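Local coordinates for protein oxidoreductase (Methanosarcina mazei, PDB 3KA7) that binds flavin-adenine dinucleotide and is probably an oxidoreductase of the flavin-containing amine oxidoreductase family, at residues 173-176 / 177-181; 196-199 / 200-204. All coordinates share one frame; numbering follows the deposited sequence.

Contact 1 of 2, residues 173-176 / 177-181; sequences EEVF and EIIEN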
ATOM      1  N   GLU A 173       3.125  15.177 -10.666  1.00 11.03           N
ATOM      2  CA  GLU A 173       4.157  14.351 -11.299  1.00 11.32           C
ATOM      3  C   GLU A 173       4.215  12.921 -10.737  1.00 11.28           C
ATOM      4  O   GLU A 173       4.573  11.984 -11.450  1.00 11.10           O
ATOM      5  CB  GLU A 173       5.533  15.029 -11.224  1.00 11.82           C
ATOM      6  CG  GLU A 173       6.041  15.227  -9.811  1.00 14.32           C
ATOM      7  CD  GLU A 173       5.705  16.600  -9.232  1.00 17.44           C
ATOM      8  OE1 GLU A 173       6.476  17.069  -8.359  1.00 20.58           O
ATOM      9  OE2 GLU A 173       4.687  17.212  -9.618  1.00 17.33           O
ATOM     10  N   GLU A 174       3.885  12.750  -9.461  1.00 10.78           N
ATOM     11  CA  GLU A 174       3.857  11.410  -8.878  1.00 11.44           C
ATOM     12  C   GLU A 174       2.747  10.611  -9.549  1.00 11.05           C
ATOM     13  O   GLU A 174       2.915   9.428  -9.857  1.00 10.62           O
ATOM     14  CB  GLU A 174       3.626  11.493  -7.361  1.00 11.79           C
ATOM     15  CG  GLU A 174       3.586  10.149  -6.627  1.00 14.03           C
ATOM     16  CD  GLU A 174       4.964   9.510  -6.480  1.00 18.32           C
ATOM     17  OE1 GLU A 174       5.977  10.216  -6.709  1.00 19.85           O
ATOM     18  OE2 GLU A 174       5.031   8.307  -6.118  1.00 19.26           O
ATOM     19  N   VAL A 175       1.598  11.259  -9.749  1.00 10.17           N
ATOM     20  CA  VAL A 175       0.451  10.584 -10.329  1.00  9.58           C
ATOM     21  C   VAL A 175       0.748  10.167 -11.756  1.00  9.79           C
ATOM     22  O   VAL A 175       0.366   9.077 -12.192  1.00  9.67           O
ATOM     23  CB  VAL A 175      -0.808  11.457 -10.298  1.00  9.95           C
ATOM     24  CG1 VAL A 175      -1.982  10.725 -10.989  1.00 10.10           C
ATOM     25  CG2 VAL A 175      -1.160  11.797  -8.864  1.00  9.08           C
ATOM     26  N   PHE A 176       1.439  11.018 -12.504  1.00  9.49           N
ATOM     27  CA  PHE A 176       1.786  10.614 -13.871  1.00  9.50           C
ATOM     28  C   PHE A 176       2.833   9.485 -13.955  1.00  9.52           C
ATOM     29  O   PHE A 176       2.787   8.686 -14.881  1.00  9.95           O
ATOM     30  CB  PHE A 176       2.093  11.822 -14.771  1.00  9.74           C
ATOM     31  CG  PHE A 176       0.853  12.505 -15.253  1.00 10.52           C
ATOM     32  CD1 PHE A 176       0.147  12.003 -16.337  1.00 10.03           C
ATOM     33  CD2 PHE A 176       0.337  13.593 -14.570  1.00 12.04           C
ATOM     34  CE1 PHE A 176      -1.023  12.599 -16.753  1.00 10.57           C
ATOM     35  CE2 PHE A 176      -0.847  14.200 -14.983  1.00 14.09           C
ATOM     36  CZ  PHE A 176      -1.526  13.693 -16.082  1.00 12.76           C
ATOM     37  N   GLU A 177       3.743   9.396 -12.981  1.00  9.58           N
ATOM     38  CA  GLU A 177       4.637   8.224 -12.879  1.00  9.73           C
ATOM     39  C   GLU A 177       3.844   6.950 -12.558  1.00  9.93           C
ATOM     40  O   GLU A 177       4.098   5.889 -13.131  1.00  9.92           O
ATOM     41  CB  GLU A 177       5.753   8.455 -11.836  1.00 10.40           C
ATOM     42  CG  GLU A 177       6.795   7.313 -11.747  1.00 12.40           C
ATOM     43  CD  GLU A 177       7.689   7.197 -12.987  1.00 16.55           C
ATOM     44  OE1 GLU A 177       7.779   8.182 -13.762  1.00 16.57           O
ATOM     45  OE2 GLU A 177       8.321   6.125 -13.169  1.00 17.01           O
ATOM     46  N   ILE A 178       2.871   7.062 -11.654  1.00  9.71           N
ATOM     47  CA  ILE A 178       1.981   5.950 -11.347  1.00 10.12           C
ATOM     48  C   ILE A 178       1.251   5.502 -12.618  1.00 10.11           C
ATOM     49  O   ILE A 178       1.130   4.301 -12.912  1.00 10.21           O
ATOM     50  CB  ILE A 178       0.975   6.332 -10.233  1.00  9.90           C
ATOM     51  CG1 ILE A 178       1.704   6.398  -8.884  1.00 11.30           C
ATOM     52  CG2 ILE A 178      -0.188   5.317 -10.189  1.00 10.96           C
ATOM     53  CD1 ILE A 178       0.856   6.894  -7.718  1.00 12.59           C
ATOM     54  N   ILE A 179       0.763   6.475 -13.380  1.00  9.56           N
ATOM     55  CA  ILE A 179       0.078   6.169 -14.620  1.00  9.40           C
ATOM     56  C   ILE A 179       1.022   5.462 -15.592  1.00  9.95           C
ATOM     57  O   ILE A 179       0.629   4.515 -16.270  1.00  9.99           O
ATOM     58  CB  ILE A 179      -0.502   7.459 -15.238  1.00  9.59           C
ATOM     59  CG1 ILE A 179      -1.703   7.925 -14.409  1.00 10.54           C
ATOM     60  CG2 ILE A 179      -0.900   7.267 -16.694  1.00  9.39           C
ATOM     61  CD1 ILE A 179      -2.272   9.214 -14.892  1.00 11.00           C
ATOM     62  N   GLU A 180       2.266   5.923 -15.673  1.00 10.06           N
ATOM     63  CA  GLU A 180       3.226   5.297 -16.574  1.00 11.13           C
ATOM     64  C   GLU A 180       3.429   3.843 -16.161  1.00 11.26           C
ATOM     65  O   GLU A 180       3.608   2.968 -17.004  1.00 11.71           O
ATOM     66  CB  GLU A 180       4.568   6.051 -16.592  1.00 10.95           C
ATOM     67  CG  GLU A 180       5.437   5.696 -17.804  1.00 14.05           C
ATOM     68  CD  GLU A 180       4.762   6.015 -19.148  1.00 15.48           C
ATOM     69  OE1 GLU A 180       3.918   6.941 -19.218  1.00 15.81           O
ATOM     70  OE2 GLU A 180       5.097   5.342 -20.146  1.00 18.03           O
ATOM     71  N   ASN A 181       3.413   3.580 -14.860  1.00 11.62           N
ATOM     72  CA  ASN A 181       3.532   2.195 -14.392  1.00 12.32           C
ATOM     73  C   ASN A 181       2.332   1.300 -14.731  1.00 12.10           C
ATOM     74  O   ASN A 181       2.489   0.082 -14.859  1.00 12.11           O
ATOM     75  CB  ASN A 181       3.874   2.152 -12.902  1.00 12.16           C
ATOM     76  CG  ASN A 181       5.309   2.535 -12.645  1.00 14.60           C
ATOM     77  OD1 ASN A 181       6.166   2.369 -13.517  1.00 16.96           O
ATOM     78  ND2 ASN A 181       5.588   3.037 -11.455  1.00 17.02           N
TER
HETATM   79  O   HOH W   1       2.362   8.955 -17.767  1.00 13.01           O
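Helix 172-185 supplies both sides of this local contact, in which Phe176 and Val175 meet Ile179 on the turn that follows. The methyl CD1 of Ile179 does the touching: it sits 4.0 Å from CD1 of Phe176, approaching the ring obliquely while the two side chains run side by side, and 4.2 Å from CG1 of Val175. Two torsions bring it there. With CG1 of Ile179 anti to the carbonyl carbon (chi1 -72°) and the chain extended beyond it, the ethyl arm folds back along the preceding turn, its CG1 only 3.2 Å from the carbonyl oxygen of Val175. Four successive i to i+4 backbone hydrogen bonds, from Glu177 N to Glu173 O through Glu180 N to Phe176 O, give the evidence for regular alpha-helix; the bond from Ile178 N to Glu174 O is the straightest, with an N-H...O angle of 163°. Phe176 O has a second donor: a water 2.9 Å away that also donates to Glu180 OE1, tying that carboxylate to the backbone one turn earlier. The same OE1 also forms a salt bridge with Arg129, so it has both an arginine and a water as partners. Glu177 turns its carboxylate outward to salt bridges with Arg132 and Arg184, and Glu174 accepts a hydrogen bond from Gly405 N. Among its neighbours the helix presents different faces: Phe176 meets Trp141 of helix 138-145 edge-to-face and also touches Thr128 and Pro133, whereas Ile178 packs on Ile407, in the loop preceding helix 408-421.

Contact 2 of 2, residues 196-199 / 200-204; sequences KGII and DALET
Lys196 and Asp200 form an i to i+4 salt bridge on helix 195-208, with NZ of Lys196 2.7 Å from OD1 of Asp200. The ammonium group meets the syn lone pair of OD1, on the side of the other carboxylate oxygen. The lysine chain leaves the backbone extended and then bends at its last torsion (chi4 52°), which turns NZ back to the aspartate; its CE lies 3.4 Å from Asp200 OD2. Asp200 CG stands anti to its own carbonyl carbon (chi1 -76°), a setting that carries the carboxylate back over the preceding turn. A backbone bond joins the same pair, Asp200 N to Lys196 O at 2.7 Å, with an N-H...O angle of 171°. Replacing Asp200, an alanine here removes the carboxylate and would probably leave the Lys196 ammonium without its close mate, the nearest opposite charge in the two segments then being Glu203 OE1, 4.8 Å from NZ.

Elsewhere on the helix, Ile198 and Leu202 lie side by side, CG2 of the first 4.1 Å from CD1 of the second. Ile199 crosses Glu203, its CG2 4.1 Å from the carboxylate carbon CD. Leu202 also rests on Leu10, Leu14 and Ala17 of helix 10-21. Ile198, Ile199 and Leu202 thus pack near the FAD-binding elements, Glu203 OE2 bonds to Thr35 at their margin, and Lys196 and Asp200 pair on the more exposed side, where solvent probably weakens their attraction.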
ATOM      1  N   LYS A 196      -1.196 -13.573   2.706  1.00 11.88           N
ATOM      2  CA  LYS A 196      -0.366 -14.629   3.289  1.00 12.97           C
ATOM      3  C   LYS A 196       0.241 -15.565   2.225  1.00 12.88           C
ATOM      4  O   LYS A 196       1.296 -16.148   2.446  1.00 12.94           O
ATOM      5  CB  LYS A 196      -1.151 -15.431   4.336  1.00 13.34           C
ATOM      6  CG  LYS A 196      -0.270 -16.355   5.176  1.00 16.30           C
ATOM      7  CD  LYS A 196      -1.103 -17.175   6.156  1.00 20.84           C
ATOM      8  CE  LYS A 196      -0.359 -18.467   6.534  1.00 23.45           C
ATOM      9  NZ  LYS A 196       1.006 -18.129   6.997  1.00 27.35           N
ATOM     10  N   GLY A 197      -0.406 -15.694   1.072  1.00 12.39           N
ATOM     11  CA  GLY A 197       0.156 -16.520   0.001  1.00 12.53           C
ATOM     12  C   GLY A 197       1.542 -16.040  -0.380  1.00 12.58           C
ATOM     13  O   GLY A 197       2.458 -16.842  -0.616  1.00 12.36           O
ATOM     14  N   ILE A 198       1.701 -14.718  -0.439  1.00 11.84           N
ATOM     15  CA  ILE A 198       2.973 -14.116  -0.799  1.00 12.09           C
ATOM     16  C   ILE A 198       3.983 -14.265   0.339  1.00 12.08           C
ATOM     17  O   ILE A 198       5.154 -14.600   0.109  1.00 11.86           O
ATOM     18  CB  ILE A 198       2.777 -12.625  -1.199  1.00 11.67           C
ATOM     19  CG1 ILE A 198       2.019 -12.551  -2.536  1.00 13.54           C
ATOM     20  CG2 ILE A 198       4.121 -11.886  -1.277  1.00 11.15           C
ATOM     21  CD1 ILE A 198       1.488 -11.179  -2.876  1.00 16.62           C
ATOM     22  N   ILE A 199       3.519 -14.020   1.563  1.00 12.17           N
ATOM     23  CA  ILE A 199       4.338 -14.166   2.763  1.00 12.57           C
ATOM     24  C   ILE A 199       4.876 -15.596   2.862  1.00 13.04           C
ATOM     25  O   ILE A 199       6.077 -15.803   3.039  1.00 12.84           O
ATOM     26  CB  ILE A 199       3.537 -13.791   4.044  1.00 12.50           C
ATOM     27  CG1 ILE A 199       3.022 -12.345   3.945  1.00 12.25           C
ATOM     28  CG2 ILE A 199       4.416 -13.922   5.306  1.00 13.10           C
ATOM     29  CD1 ILE A 199       4.137 -11.333   3.763  1.00 10.96           C
ATOM     30  N   ASP A 200       3.988 -16.578   2.718  1.00 14.09           N
ATOM     31  CA  ASP A 200       4.392 -17.988   2.792  1.00 15.19           C
ATOM     32  C   ASP A 200       5.443 -18.330   1.722  1.00 14.96           C
ATOM     33  O   ASP A 200       6.436 -19.022   1.995  1.00 15.35           O
ATOM     34  CB  ASP A 200       3.173 -18.890   2.598  1.00 15.83           C
ATOM     35  CG  ASP A 200       2.291 -18.969   3.828  1.00 18.12           C
ATOM     36  OD1 ASP A 200       2.675 -18.440   4.886  1.00 20.39           O
ATOM     37  OD2 ASP A 200       1.208 -19.589   3.732  1.00 20.36           O
ATOM     38  N   ALA A 201       5.217 -17.859   0.503  1.00 14.79           N
ATOM     39  CA  ALA A 201       6.144 -18.114  -0.602  1.00 14.38           C
ATOM     40  C   ALA A 201       7.539 -17.567  -0.314  1.00 13.87           C
ATOM     41  O   ALA A 201       8.543 -18.225  -0.596  1.00 13.96           O
ATOM     42  CB  ALA A 201       5.600 -17.544  -1.926  1.00 14.61           C
ATOM     43  N   LEU A 202       7.609 -16.360   0.247  1.00 12.99           N
ATOM     44  CA  LEU A 202       8.894 -15.779   0.600  1.00 12.67           C
ATOM     45  C   LEU A 202       9.575 -16.530   1.744  1.00 13.21           C
ATOM     46  O   LEU A 202      10.793 -16.686   1.751  1.00 12.29           O
ATOM     47  CB  LEU A 202       8.718 -14.313   0.990  1.00 12.30           C
ATOM     48  CG  LEU A 202       8.411 -13.402  -0.195  1.00 11.54           C
ATOM     49  CD1 LEU A 202       7.893 -12.039   0.301  1.00  9.84           C
ATOM     50  CD2 LEU A 202       9.661 -13.224  -1.079  1.00 12.14           C
ATOM     51  N   GLU A 203       8.788 -16.967   2.724  1.00 13.85           N
ATOM     52  CA  GLU A 203       9.355 -17.729   3.835  1.00 15.39           C
ATOM     53  C   GLU A 203       9.973 -19.026   3.325  1.00 15.43           C
ATOM     54  O   GLU A 203      11.020 -19.451   3.800  1.00 15.34           O
ATOM     55  CB  GLU A 203       8.297 -18.027   4.888  1.00 15.63           C
ATOM     56  CG  GLU A 203       7.878 -16.798   5.688  1.00 20.33           C
ATOM     57  CD  GLU A 203       6.703 -17.079   6.611  1.00 25.68           C
ATOM     58  OE1 GLU A 203       5.773 -17.828   6.218  1.00 30.91           O
ATOM     59  OE2 GLU A 203       6.698 -16.542   7.731  1.00 29.84           O
ATOM     60  N   THR A 204       9.319 -19.645   2.356  1.00 15.81           N
ATOM     61  CA  THR A 204       9.866 -20.861   1.735  1.00 16.18           C
ATOM     62  C   THR A 204      11.236 -20.636   1.090  1.00 16.16           C
ATOM     63  O   THR A 204      12.158 -21.441   1.265  1.00 15.77           O
ATOM     64  CB  THR A 204       8.870 -21.449   0.716  1.00 16.89           C
ATOM     65  OG1 THR A 204       7.689 -21.864   1.413  1.00 17.00           O
ATOM     66  CG2 THR A 204       9.472 -22.656   0.006  1.00 16.89           C
TER

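How the contacts relate
Contact 1, on helix 172-185, closes before contact 2 opens on helix 195-208; strand 189-191 lies between the two helices in the chain. Their centres are 29 Å apart and their nearest atoms about 16 Å, so neither touches the other, although all four segments belong to the same flavin-containing amine oxidoreductase region. The cofactor gives them a common reference: Ile178 of contact 1 is about 11 Å from the bound FAD by its side chain, and Ile199 of contact 2 about 7 Å. At those distances neither residue touches the cofactor; contact 2 lies in the second shell beside helix 10-21, which holds the FAD-binding Gly11, while contact 1 lies farther off.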